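Local coordinates for tailspike protein (Siphovirus 9NA, PDB 3RIQ) that binds the lipopolysaccharide receptor on Salmonella through a trimeric right-handed beta-helix domain and probably cleaves its O-antigen as an endorhamnosidase, at residues T90-Y95 / V114-D119; H84-T89 / E162-G167; G121-V126 / Y214-A219; V94-D99 / D128-A133. One frame throughout, in Å; residues are numbered along the deposited sequence.

In the fold
Contact 2 belongs to the body of the parallel beta-helix, joining strand 79-87 to the chain at 162-167. Contacts 1 and 4 lie within the excursion that leaves the helix between these two segments, and contact 3 seats that excursion on a later turn of the helix. Contacts 2, 3 and 4 are buried, whereas contact 1 is partly exposed. Their chemistry differs accordingly: parallel strand pairing with a histidine network in contact 2, a short antiparallel pair in contact 1, a water bridge and van der Waals contact of backbone and ring in contact 3, and a largely buried salt-bridge cluster in contact 4. Contacts 1 and 4 share Val94, and Tyr122 of contact 3 reaches Asp128 of contact 4.

Contact 1 of 4, residues T90-Y95 / V114-D119; sequences TPYTVY and VAQRLD
Val114 packs against Tyr92 and Val94 at the start of a two-stranded antiparallel ribbon, strands 92-93 and 115-116, in the excursion from the beta-helix that probably corresponds to the dorsal fin of the P22 tailspike. Val114 CG1, anti to the backbone N (chi1 172°), reaches Tyr92 CB at 3.9 Å, while CG2 faces Val94 CB. Ala115 forms the hydrogen-bonded pair with Thr93: Thr93 N gives to Ala115 O at 2.8 Å, and Ala115 N returns a longer bond to Thr93 O. Gln116 and Tyr92 make the adjoining non-hydrogen-bonded pair. Gln116 CG sits over the centre of the Tyr92 ring, 3.6 Å above its plane, as a CH-pi contact. The amide beyond it stacks with the ring at 18° between planes. Gln116 NE2 then gives a nearly straight bond to Thr90 O at 2.9 Å. Arg117 N closes the pairing on Pro91 O, and its extended side chain crosses Thr93. Arg117 NH2 donates in the guanidinium plane to Thr93 OG1 at 3.1 Å; that hydroxyl also bonds Lys120 O, and Arg117 NH1 bonds Ser113 O. Ala115 CB and Tyr95 CB lie on opposite faces of the guanidinium, each toward its rim. Leu118 meets Thr90 at about a right angle, its CG 3.7 Å from Thr90 OG1.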
loop_
_atom_site.group_PDB
_atom_site.type_symbol
_atom_site.label_atom_id
_atom_site.label_comp_id
_atom_site.label_asym_id
_atom_site.label_seq_id
_atom_site.Cartn_x
_atom_site.Cartn_y
_atom_site.Cartn_z
ATOM N N THR A 90 -31.964 27.687 2.209
ATOM C CA THR A 90 -31.807 26.269 2.486
ATOM C C THR A 90 -32.343 25.484 1.281
ATOM O O THR A 90 -33.502 25.670 0.894
ATOM C CB THR A 90 -32.548 25.859 3.768
ATOM O OG1 THR A 90 -31.985 26.582 4.881
ATOM C CG2 THR A 90 -32.407 24.354 3.996
ATOM N N PRO A 91 -31.493 24.641 0.659
ATOM C CA PRO A 91 -31.942 23.968 -0.547
ATOM C C PRO A 91 -32.765 22.728 -0.243
ATOM O O PRO A 91 -32.591 22.128 0.825
ATOM C CB PRO A 91 -30.630 23.499 -1.178
ATOM C CG PRO A 91 -29.730 23.206 0.023
ATOM C CD PRO A 91 -30.064 24.372 0.953
ATOM N N TYR A 92 -33.668 22.373 -1.156
ATOM C CA TYR A 92 -34.212 21.018 -1.187
ATOM C C TYR A 92 -33.098 20.081 -1.626
ATOM O O TYR A 92 -32.403 20.358 -2.615
ATOM C CB TYR A 92 -35.380 20.936 -2.194
ATOM C CG TYR A 92 -36.617 21.647 -1.700
ATOM C CD1 TYR A 92 -37.561 20.974 -0.896
ATOM C CD2 TYR A 92 -36.850 22.986 -2.004
ATOM C CE1 TYR A 92 -38.719 21.624 -0.436
ATOM C CE2 TYR A 92 -37.972 23.631 -1.538
ATOM C CZ TYR A 92 -38.903 22.953 -0.751
ATOM O OH TYR A 92 -40.030 23.625 -0.311
ATOM N N THR A 93 -32.906 18.989 -0.877
ATOM C CA THR A 93 -31.932 17.977 -1.270
ATOM C C THR A 93 -32.569 16.618 -1.370
ATOM O O THR A 93 -33.556 16.328 -0.674
ATOM C CB THR A 93 -30.714 17.878 -0.317
ATOM O OG1 THR A 93 -31.129 17.409 0.989
ATOM C CG2 THR A 93 -30.006 19.246 -0.215
ATOM N N VAL A 94 -32.020 15.785 -2.253
ATOM C CA VAL A 94 -32.369 14.339 -2.304
ATOM C C VAL A 94 -31.433 13.542 -1.383
ATOM O O VAL A 94 -30.225 13.813 -1.364
ATOM C CB VAL A 94 -32.373 13.800 -3.780
ATOM C CG1 VAL A 94 -30.978 13.892 -4.462
ATOM C CG2 VAL A 94 -32.865 12.348 -3.819
ATOM N N TYR A 95 -31.992 12.639 -0.570
ATOM C CA TYR A 95 -31.217 11.854 0.380
ATOM C C TYR A 95 -31.428 10.385 0.091
ATOM O O TYR A 95 -32.514 9.839 0.339
ATOM C CB TYR A 95 -31.624 12.202 1.812
ATOM C CG TYR A 95 -30.736 11.522 2.846
ATOM C CD1 TYR A 95 -29.373 11.800 2.898
ATOM C CD2 TYR A 95 -31.259 10.631 3.772
ATOM C CE1 TYR A 95 -28.553 11.172 3.821
ATOM C CE2 TYR A 95 -30.437 10.000 4.743
ATOM C CZ TYR A 95 -29.073 10.283 4.740
ATOM O OH TYR A 95 -28.239 9.701 5.657
ATOM N N VAL A 114 -36.986 14.090 -0.790
ATOM C CA VAL A 114 -36.641 15.474 -1.151
ATOM C C VAL A 114 -37.237 16.477 -0.147
ATOM O O VAL A 114 -38.466 16.580 0.004
ATOM C CB VAL A 114 -37.057 15.818 -2.606
ATOM C CG1 VAL A 114 -36.857 17.346 -2.884
ATOM C CG2 VAL A 114 -36.337 14.908 -3.591
ATOM N N ALA A 115 -36.357 17.213 0.525
ATOM C CA ALA A 115 -36.710 18.066 1.662
ATOM C C ALA A 115 -35.630 19.113 1.853
ATOM O O ALA A 115 -34.463 18.890 1.487
ATOM C CB ALA A 115 -36.857 17.237 2.938
ATOM N N GLN A 116 -36.004 20.255 2.417
ATOM C CA GLN A 116 -35.010 21.290 2.748
ATOM C C GLN A 116 -34.046 20.856 3.850
ATOM O O GLN A 116 -34.466 20.490 4.955
ATOM C CB GLN A 116 -35.711 22.598 3.134
ATOM C CG GLN A 116 -36.253 23.303 1.927
ATOM C CD GLN A 116 -36.918 24.617 2.276
ATOM O OE1 GLN A 116 -38.035 24.631 2.797
ATOM N NE2 GLN A 116 -36.240 25.730 1.972
ATOM N N ARG A 117 -32.755 20.876 3.535
ATOM C CA ARG A 117 -31.730 20.473 4.491
ATOM C C ARG A 117 -30.498 21.320 4.288
ATOM O O ARG A 117 -30.168 21.712 3.159
ATOM C CB ARG A 117 -31.303 18.987 4.315
ATOM C CG ARG A 117 -32.402 17.946 4.366
ATOM C CD ARG A 117 -31.755 16.556 4.297
ATOM N NE ARG A 117 -32.778 15.519 4.380
ATOM C CZ ARG A 117 -33.512 15.095 3.356
ATOM N NH1 ARG A 117 -34.431 14.133 3.554
ATOM N NH2 ARG A 117 -33.323 15.590 2.147
ATOM N N LEU A 118 -29.811 21.578 5.386
ATOM C CA LEU A 118 -28.467 22.174 5.324
ATOM C C LEU A 118 -27.354 21.159 5.589
ATOM O O LEU A 118 -26.166 21.474 5.413
ATOM C CB LEU A 118 -28.343 23.291 6.373
ATOM C CG LEU A 118 -29.053 24.628 6.105
ATOM C CD1 LEU A 118 -28.897 25.587 7.274
ATOM C CD2 LEU A 118 -28.491 25.223 4.848
ATOM N N ASP A 119 -27.716 19.975 6.073
ATOM C CA ASP A 119 -26.697 19.041 6.605
ATOM C C ASP A 119 -26.312 17.882 5.685
ATOM O O ASP A 119 -25.211 17.344 5.818
ATOM C CB ASP A 119 -27.094 18.499 7.996
ATOM C CG ASP A 119 -28.403 17.679 7.971
ATOM O OD1 ASP A 119 -29.316 18.019 7.190
ATOM O OD2 ASP A 119 -28.531 16.676 8.723
#

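Contact 2 of 4, residues H84-T89 / E162-G167; sequences HMHTKT and EATMGG
His84 is gripped at both ring nitrogens by the neighbouring strand. His84 ND1 donates to Glu162 OE1 at 2.8 Å, using the anti lone pair of the carboxylate oxygen, with that oxygen tilted 22° out of the ring plane. At the other ring nitrogen, His84 NE2 and Thr164 OG1 share a second hydrogen bond of 2.8 Å. CG of His84 stands anti to the backbone N (chi1 -171°), and the ring reaches across the neighbouring strand, with Ala163 N over its centre. The other oxygen, Glu162 OE2, bonds Asn183 and also Asn155 of a second subunit, which extends this polar chain to the trimer interface. Among the backbone bonds, Met85 N gives to Glu162 O, Thr164 N to Met85 O at 2.8 Å, and Thr87 N to Thr164 O at 3.0 Å. Apolar contacts fill in around them. Thr164 CB lies over one face of the His86 ring, 3.7 Å from its centroid, as a CH-pi contact; His86 ND1 bonds Thr87 O of its own segment, in the ring plane. Thr87 CG2 runs beside Met165 CB at 3.7 Å. Met85 and Ala163 point to the opposite face of the sheet, where Met85 meets Ala146 and Leu148. The three parallel pairs, His84-Glu162, Met85-Ala163 and His86-Thr164, followed by a corner at Thr164 and Met165 that leads into strand 166-171, are as expected for neighbouring coils of the right-handed parallel beta-helix, here with 72 residues, the excursion among them, between the segments.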
loop_
_atom_site.group_PDB
_atom_site.type_symbol
_atom_site.label_atom_id
_atom_site.label_comp_id
_atom_site.label_asym_id
_atom_site.label_seq_id
_atom_site.Cartn_x
_atom_site.Cartn_y
_atom_site.Cartn_z
ATOM N N HIS A 84 -15.218 29.884 4.644
ATOM C CA HIS A 84 -16.439 29.076 4.729
ATOM C C HIS A 84 -17.528 29.660 3.834
ATOM O O HIS A 84 -17.994 30.757 4.087
ATOM C CB HIS A 84 -16.934 29.020 6.182
ATOM C CG HIS A 84 -18.048 28.040 6.416
ATOM N ND1 HIS A 84 -18.040 27.166 7.482
ATOM C CD2 HIS A 84 -19.215 27.813 5.755
ATOM C CE1 HIS A 84 -19.148 26.434 7.454
ATOM N NE2 HIS A 84 -19.885 26.822 6.430
ATOM N N MET A 85 -17.906 28.934 2.795
ATOM C CA MET A 85 -18.977 29.330 1.892
ATOM C C MET A 85 -20.291 28.704 2.344
ATOM O O MET A 85 -20.427 27.495 2.334
ATOM C CB MET A 85 -18.666 28.902 0.456
ATOM C CG MET A 85 -17.387 29.457 -0.107
ATOM S SD MET A 85 -17.148 31.236 0.051
ATOM C CE MET A 85 -18.598 31.850 -0.894
ATOM N N HIS A 86 -21.254 29.535 2.735
ATOM C CA HIS A 86 -22.533 29.068 3.265
ATOM C C HIS A 86 -23.720 29.582 2.427
ATOM O O HIS A 86 -23.851 30.769 2.195
ATOM C CB HIS A 86 -22.657 29.567 4.711
ATOM C CG HIS A 86 -23.691 28.850 5.547
ATOM N ND1 HIS A 86 -25.037 28.837 5.225
ATOM C CD2 HIS A 86 -23.580 28.192 6.733
ATOM C CE1 HIS A 86 -25.700 28.154 6.148
ATOM N NE2 HIS A 86 -24.843 27.769 7.082
ATOM N N THR A 87 -24.585 28.692 1.987
ATOM C CA THR A 87 -25.796 29.102 1.290
ATOM C C THR A 87 -26.648 30.108 2.102
ATOM O O THR A 87 -26.657 30.079 3.359
ATOM C CB THR A 87 -26.639 27.835 0.916
ATOM O OG1 THR A 87 -27.700 28.239 0.041
ATOM C CG2 THR A 87 -27.224 27.119 2.173
ATOM N N LYS A 88 -27.373 30.980 1.413
ATOM C CA LYS A 88 -28.338 31.834 2.100
ATOM C C LYS A 88 -29.685 31.091 2.244
ATOM O O LYS A 88 -30.209 30.930 3.348
ATOM C CB LYS A 88 -28.477 33.182 1.374
ATOM C CG LYS A 88 -29.580 34.061 2.018
ATOM C CD LYS A 88 -29.608 35.500 1.461
ATOM C CE LYS A 88 -29.885 35.541 -0.062
ATOM N NZ LYS A 88 -29.951 36.965 -0.660
ATOM N N THR A 89 -30.199 30.590 1.133
ATOM C CA THR A 89 -31.444 29.812 1.101
ATOM C C THR A 89 -31.144 28.339 1.384
ATOM O O THR A 89 -30.172 27.809 0.879
ATOM C CB THR A 89 -32.092 29.912 -0.319
ATOM O OG1 THR A 89 -32.342 31.290 -0.640
ATOM C CG2 THR A 89 -33.424 29.160 -0.385
ATOM N N GLU A 162 -13.962 25.383 4.302
ATOM C CA GLU A 162 -15.228 24.757 4.718
ATOM C C GLU A 162 -16.367 25.176 3.795
ATOM O O GLU A 162 -16.219 26.120 2.993
ATOM C CB GLU A 162 -15.584 25.217 6.145
ATOM C CG GLU A 162 -14.461 25.038 7.154
ATOM C CD GLU A 162 -14.885 25.275 8.598
ATOM O OE1 GLU A 162 -16.000 25.798 8.867
ATOM O OE2 GLU A 162 -14.100 24.932 9.500
ATOM N N ALA A 163 -17.518 24.524 3.921
ATOM C CA ALA A 163 -18.703 24.931 3.142
ATOM C C ALA A 163 -19.963 24.327 3.747
ATOM O O ALA A 163 -19.929 23.215 4.273
ATOM C CB ALA A 163 -18.581 24.436 1.696
ATOM N N THR A 164 -21.066 25.039 3.595
ATOM C CA THR A 164 -22.375 24.500 3.955
ATOM C C THR A 164 -23.262 24.761 2.747
ATOM O O THR A 164 -23.752 25.871 2.553
ATOM C CB THR A 164 -22.944 25.154 5.232
ATOM O OG1 THR A 164 -22.010 25.002 6.311
ATOM C CG2 THR A 164 -24.284 24.490 5.647
ATOM N N MET A 165 -23.411 23.735 1.915
ATOM C CA MET A 165 -24.056 23.861 0.619
ATOM C C MET A 165 -23.337 24.957 -0.197
ATOM O O MET A 165 -23.935 25.946 -0.629
ATOM C CB MET A 165 -25.576 24.136 0.768
ATOM C CG MET A 165 -26.302 23.054 1.530
ATOM S SD MET A 165 -26.316 21.457 0.681
ATOM C CE MET A 165 -27.038 20.382 1.959
ATOM N N GLY A 166 -22.027 24.759 -0.392
ATOM C CA GLY A 166 -21.170 25.732 -1.054
ATOM C C GLY A 166 -19.974 25.018 -1.649
ATOM O O GLY A 166 -19.772 23.805 -1.482
ATOM N N GLY A 167 -19.142 25.781 -2.312
ATOM C CA GLY A 167 -17.936 25.223 -2.920
ATOM C C GLY A 167 -17.034 26.273 -3.493
ATOM O O GLY A 167 -17.308 27.482 -3.373
#

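Contact 3 of 4, residues G121-V126 / Y214-A219; sequences GYKPNV and YGSGSA
The turn between beta-helix strands 211-214 and 220-223 is a seat for the loop at 121-126, with Gly121 against Tyr214 and Tyr122 against Gly215 and Ser216. Gly121 N lies over one face of the Tyr214 ring, 3.3 Å above its plane and displaced toward the rim, and Gly121 O approaches Tyr214 CB at 3.4 Å. One water joins the two backbones: it donates to Gly121 O at 2.8 Å and accepts from Gly215 N at 2.9 Å. Beside them, Tyr122 CB presses on Gly215 O at 3.4 Å. CG of Tyr122 stands between the backbone N and the carbonyl carbon (chi1 63°), and the ring passes Ser216 with CD1 3.9 Å from Ser216 CB. Ser216 CB also touches Asn125 ND2 at 3.5 Å, and its OG faces Lys123 CE. The Asn125 amide is held by a straight but long bond, ND2 to Lys123 O at 3.3 Å, within its own loop, and its OD1 accepts from Asn127 N. Other polar ends are held elsewhere: Tyr214 OH by Arg242, Tyr122 OH by the Asp128 cluster of contact 4. With direct hydrogen bonds between the segments absent, the loop is fitted to the beta-helix turn by close van der Waals contact and one bridging water, and the salt bridge of Lys123 NZ with Glu188 ties it to strand 184-194.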
loop_
_atom_site.group_PDB
_atom_site.type_symbol
_atom_site.label_atom_id
_atom_site.label_comp_id
_atom_site.label_asym_id
_atom_site.label_seq_id
_atom_site.Cartn_x
_atom_site.Cartn_y
_atom_site.Cartn_z
ATOM N N GLY A 121 -27.607 15.185 1.954
ATOM C CA GLY A 121 -28.239 15.142 0.634
ATOM C C GLY A 121 -27.635 16.185 -0.289
ATOM O O GLY A 121 -26.850 17.021 0.136
ATOM N N TYR A 122 -27.992 16.099 -1.561
ATOM C CA TYR A 122 -27.546 17.094 -2.559
ATOM C C TYR A 122 -28.724 17.556 -3.407
ATOM O O TYR A 122 -29.770 16.898 -3.452
ATOM C CB TYR A 122 -26.407 16.510 -3.435
ATOM C CG TYR A 122 -26.830 15.316 -4.261
ATOM C CD1 TYR A 122 -27.452 15.494 -5.504
ATOM C CD2 TYR A 122 -26.594 14.005 -3.801
ATOM C CE1 TYR A 122 -27.858 14.388 -6.289
ATOM C CE2 TYR A 122 -27.014 12.893 -4.558
ATOM C CZ TYR A 122 -27.644 13.093 -5.797
ATOM O OH TYR A 122 -28.034 12.004 -6.542
ATOM N N LYS A 123 -28.556 18.679 -4.095
ATOM C CA LYS A 123 -29.654 19.208 -4.917
ATOM C C LYS A 123 -29.975 18.299 -6.119
ATOM O O LYS A 123 -29.099 17.922 -6.878
ATOM C CB LYS A 123 -29.389 20.642 -5.396
ATOM C CG LYS A 123 -28.090 20.844 -6.146
ATOM C CD LYS A 123 -28.277 21.768 -7.355
ATOM C CE LYS A 123 -26.923 22.213 -7.846
ATOM N NZ LYS A 123 -27.025 23.151 -9.033
ATOM N N PRO A 124 -31.247 17.959 -6.299
ATOM C CA PRO A 124 -31.627 17.141 -7.441
ATOM C C PRO A 124 -31.282 17.807 -8.752
ATOM O O PRO A 124 -31.361 19.044 -8.870
ATOM C CB PRO A 124 -33.147 17.051 -7.326
ATOM C CG PRO A 124 -33.447 17.307 -5.968
ATOM C CD PRO A 124 -32.384 18.238 -5.416
ATOM N N ASN A 125 -30.889 16.992 -9.722
ATOM C CA ASN A 125 -30.416 17.489 -11.017
ATOM C C ASN A 125 -30.580 16.448 -12.120
ATOM O O ASN A 125 -31.105 15.361 -11.863
ATOM C CB ASN A 125 -28.959 17.915 -10.939
ATOM C CG ASN A 125 -28.031 16.748 -10.728
ATOM O OD1 ASN A 125 -27.460 16.196 -11.682
ATOM N ND2 ASN A 125 -27.901 16.330 -9.486
ATOM N N VAL A 126 -30.096 16.766 -13.330
ATOM C CA VAL A 126 -30.343 15.936 -14.524
ATOM C C VAL A 126 -29.766 14.528 -14.469
ATOM O O VAL A 126 -30.299 13.623 -15.112
ATOM C CB VAL A 126 -29.855 16.621 -15.852
ATOM C CG1 VAL A 126 -30.581 17.925 -16.083
ATOM C CG2 VAL A 126 -28.336 16.825 -15.870
ATOM N N TYR A 214 -21.203 15.147 0.074
ATOM C CA TYR A 214 -22.379 15.528 -0.740
ATOM C C TYR A 214 -22.015 16.469 -1.910
ATOM O O TYR A 214 -20.960 16.302 -2.515
ATOM C CB TYR A 214 -23.564 16.028 0.126
ATOM C CG TYR A 214 -24.021 14.967 1.109
ATOM C CD1 TYR A 214 -24.816 13.890 0.680
ATOM C CD2 TYR A 214 -23.644 15.012 2.462
ATOM C CE1 TYR A 214 -25.224 12.874 1.572
ATOM C CE2 TYR A 214 -24.054 14.003 3.393
ATOM C CZ TYR A 214 -24.838 12.937 2.925
ATOM O OH TYR A 214 -25.248 11.961 3.799
ATOM N N GLY A 215 -22.908 17.408 -2.245
ATOM C CA GLY A 215 -22.817 18.116 -3.535
ATOM C C GLY A 215 -23.339 17.294 -4.677
ATOM O O GLY A 215 -23.282 16.055 -4.649
ATOM N N SER A 216 -23.894 17.957 -5.684
ATOM C CA SER A 216 -24.457 17.210 -6.830
ATOM C C SER A 216 -23.380 16.698 -7.783
ATOM O O SER A 216 -23.695 15.895 -8.669
ATOM C CB SER A 216 -25.474 18.076 -7.617
ATOM O OG SER A 216 -24.790 19.219 -8.154
ATOM N N GLY A 217 -22.142 17.192 -7.630
ATOM C CA GLY A 217 -21.054 16.898 -8.563
ATOM C C GLY A 217 -20.034 15.905 -8.006
ATOM O O GLY A 217 -20.383 14.969 -7.263
ATOM N N SER A 218 -18.759 16.150 -8.321
ATOM C CA SER A 218 -17.673 15.274 -7.902
ATOM C C SER A 218 -16.871 16.022 -6.841
ATOM O O SER A 218 -16.843 17.262 -6.856
ATOM C CB SER A 218 -16.807 14.880 -9.106
ATOM O OG SER A 218 -17.575 14.186 -10.097
ATOM N N ALA A 219 -16.221 15.326 -5.899
ATOM C CA ALA A 219 -15.608 16.089 -4.812
ATOM C C ALA A 219 -14.563 17.077 -5.349
ATOM O O ALA A 219 -14.508 18.250 -4.909
ATOM C CB ALA A 219 -15.003 15.188 -3.755
HETATM O O HOH W 1 -25.079 18.814 -1.048
#

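Contact 4 of 4, residues V94-D99 / D128-A133; sequences VYRFDD and DHDIWA
The Arg96 guanidinium has two carboxylates at its edge, Asp130 and Asp128, and a cation-pi contact with Tyr276. This salt-bridge network links the loop after strand 92-93 to the loop before helix 137-140, within the excursion from the beta-helix. Asp130 meets the guanidinium tip to tip, the two planes 22° apart, in an end-on two-nitrogen grip. Arg96 NH1 gives an almost straight bond to Asp130 OD2 at 2.8 Å, and Arg96 NH2 gives one to Asp130 OD1 at 2.9 Å, both on the syn side. Arg96 NH2 also donates to Asp128 OD1 at 3.0 Å; this oxygen is approached from above its carboxylate plane, which is turned 44° from the guanidinium. Tyr122 OH bonds both Arg96 NE and Asp128 OD1, and Asn125 N holds Asp128 OD2. Beside the ions, Val94 CG2 touches Ile131 CD1 at 3.8 Å, and Val110 of helix 107-112 packs on both. Asp128 O accepts from Ile131 N and Trp132 N, a tight turn that carries Asp130. Four of the five guanidinium N-H groups have named partners in a largely buried setting, which fixes the group's rotation; with two acids for one base, the cluster probably carries net negative charge, tempered by hydroxyl and amide donors.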
loop_
_atom_site.group_PDB
_atom_site.type_symbol
_atom_site.label_atom_id
_atom_site.label_comp_id
_atom_site.label_asym_id
_atom_site.label_seq_id
_atom_site.Cartn_x
_atom_site.Cartn_y
_atom_site.Cartn_z
ATOM N N VAL A 94 -32.020 15.785 -2.253
ATOM C CA VAL A 94 -32.369 14.339 -2.304
ATOM C C VAL A 94 -31.433 13.542 -1.383
ATOM O O VAL A 94 -30.225 13.813 -1.364
ATOM C CB VAL A 94 -32.373 13.800 -3.780
ATOM C CG1 VAL A 94 -30.978 13.892 -4.462
ATOM C CG2 VAL A 94 -32.865 12.348 -3.819
ATOM N N TYR A 95 -31.992 12.639 -0.570
ATOM C CA TYR A 95 -31.217 11.854 0.380
ATOM C C TYR A 95 -31.428 10.385 0.091
ATOM O O TYR A 95 -32.514 9.839 0.339
ATOM C CB TYR A 95 -31.624 12.202 1.812
ATOM C CG TYR A 95 -30.736 11.522 2.846
ATOM C CD1 TYR A 95 -29.373 11.800 2.898
ATOM C CD2 TYR A 95 -31.259 10.631 3.772
ATOM C CE1 TYR A 95 -28.553 11.172 3.821
ATOM C CE2 TYR A 95 -30.437 10.000 4.743
ATOM C CZ TYR A 95 -29.073 10.283 4.740
ATOM O OH TYR A 95 -28.239 9.701 5.657
ATOM N N ARG A 96 -30.408 9.741 -0.465
ATOM C CA ARG A 96 -30.609 8.394 -1.063
ATOM C C ARG A 96 -30.320 7.223 -0.109
ATOM O O ARG A 96 -29.990 6.132 -0.571
ATOM C CB ARG A 96 -29.713 8.254 -2.315
ATOM C CG ARG A 96 -30.126 9.162 -3.490
ATOM C CD ARG A 96 -29.240 8.964 -4.702
ATOM N NE ARG A 96 -29.724 9.698 -5.878
ATOM C CZ ARG A 96 -30.753 9.319 -6.646
ATOM N NH1 ARG A 96 -31.420 8.189 -6.386
ATOM N NH2 ARG A 96 -31.120 10.059 -7.687
ATOM N N PHE A 97 -30.428 7.454 1.202
ATOM C CA PHE A 97 -30.024 6.458 2.208
ATOM C C PHE A 97 -31.084 6.248 3.275
ATOM O O PHE A 97 -31.844 7.148 3.610
ATOM C CB PHE A 97 -28.650 6.824 2.822
ATOM C CG PHE A 97 -27.603 7.028 1.763
ATOM C CD1 PHE A 97 -26.889 5.934 1.241
ATOM C CD2 PHE A 97 -27.413 8.302 1.192
ATOM C CE1 PHE A 97 -25.979 6.101 0.199
ATOM C CE2 PHE A 97 -26.517 8.489 0.155
ATOM C CZ PHE A 97 -25.794 7.369 -0.355
ATOM N N ASP A 98 -31.137 5.031 3.796
ATOM C CA ASP A 98 -32.090 4.709 4.861
ATOM C C ASP A 98 -31.436 4.871 6.233
ATOM O O ASP A 98 -30.276 5.326 6.345
ATOM C CB ASP A 98 -32.702 3.298 4.672
ATOM C CG ASP A 98 -31.675 2.144 4.808
ATOM O OD1 ASP A 98 -30.568 2.329 5.390
ATOM O OD2 ASP A 98 -32.024 1.024 4.352
ATOM N N ASP A 99 -32.165 4.473 7.274
ATOM C CA ASP A 99 -31.711 4.655 8.640
ATOM C C ASP A 99 -30.546 3.761 9.023
ATOM O O ASP A 99 -29.947 3.972 10.090
ATOM C CB ASP A 99 -32.881 4.471 9.613
ATOM C CG ASP A 99 -33.832 5.647 9.590
ATOM O OD1 ASP A 99 -33.436 6.731 9.085
ATOM O OD2 ASP A 99 -34.971 5.501 10.075
ATOM N N ASP A 128 -29.955 12.674 -12.076
ATOM C CA ASP A 128 -30.864 11.906 -11.202
ATOM C C ASP A 128 -32.029 11.377 -12.024
ATOM O O ASP A 128 -33.190 11.802 -11.874
ATOM C CB ASP A 128 -31.367 12.726 -10.008
ATOM C CG ASP A 128 -30.243 13.161 -9.080
ATOM O OD1 ASP A 128 -29.388 12.319 -8.705
ATOM O OD2 ASP A 128 -30.189 14.358 -8.753
ATOM N N HIS A 129 -31.690 10.417 -12.879
ATOM C CA HIS A 129 -32.604 9.912 -13.906
ATOM C C HIS A 129 -33.886 9.335 -13.317
ATOM O O HIS A 129 -34.930 9.400 -13.956
ATOM C CB HIS A 129 -31.887 8.895 -14.802
ATOM C CG HIS A 129 -30.648 9.430 -15.456
ATOM N ND1 HIS A 129 -30.639 10.587 -16.211
ATOM C CD2 HIS A 129 -29.377 8.954 -15.483
ATOM C CE1 HIS A 129 -29.415 10.808 -16.658
ATOM N NE2 HIS A 129 -28.629 9.832 -16.232
ATOM N N ASP A 130 -33.803 8.796 -12.099
ATOM C CA ASP A 130 -34.957 8.179 -11.433
ATOM C C ASP A 130 -36.066 9.156 -10.979
ATOM O O ASP A 130 -37.240 8.774 -10.919
ATOM C CB ASP A 130 -34.510 7.275 -10.261
ATOM C CG ASP A 130 -33.767 8.037 -9.150
ATOM O OD1 ASP A 130 -33.314 9.167 -9.391
ATOM O OD2 ASP A 130 -33.618 7.487 -8.030
ATOM N N ILE A 131 -35.707 10.406 -10.670
ATOM C CA ILE A 131 -36.689 11.365 -10.131
ATOM C C ILE A 131 -36.822 12.701 -10.895
ATOM O O ILE A 131 -37.757 13.448 -10.637
ATOM C CB ILE A 131 -36.475 11.682 -8.613
ATOM C CG1 ILE A 131 -35.146 12.419 -8.369
ATOM C CG2 ILE A 131 -36.619 10.400 -7.752
ATOM C CD1 ILE A 131 -34.977 12.934 -6.917
ATOM N N TRP A 132 -35.870 12.994 -11.787
ATOM C CA TRP A 132 -35.750 14.326 -12.446
ATOM C C TRP A 132 -37.079 14.756 -13.075
ATOM O O TRP A 132 -37.606 15.838 -12.778
ATOM C CB TRP A 132 -34.600 14.314 -13.479
ATOM C CG TRP A 132 -34.286 15.650 -14.141
ATOM C CD1 TRP A 132 -34.255 15.913 -15.492
ATOM C CD2 TRP A 132 -33.956 16.892 -13.485
ATOM N NE1 TRP A 132 -33.926 17.233 -15.710
ATOM C CE2 TRP A 132 -33.746 17.857 -14.500
ATOM C CE3 TRP A 132 -33.841 17.288 -12.135
ATOM C CZ2 TRP A 132 -33.407 19.191 -14.212
ATOM C CZ3 TRP A 132 -33.500 18.618 -11.849
ATOM C CH2 TRP A 132 -33.289 19.553 -12.889
ATOM N N ALA A 133 -37.657 13.870 -13.884
ATOM C CA ALA A 133 -38.946 14.151 -14.529
ATOM C C ALA A 133 -40.140 14.320 -13.571
ATOM O O ALA A 133 -41.159 14.883 -13.969
ATOM C CB ALA A 133 -39.256 13.090 -15.597
#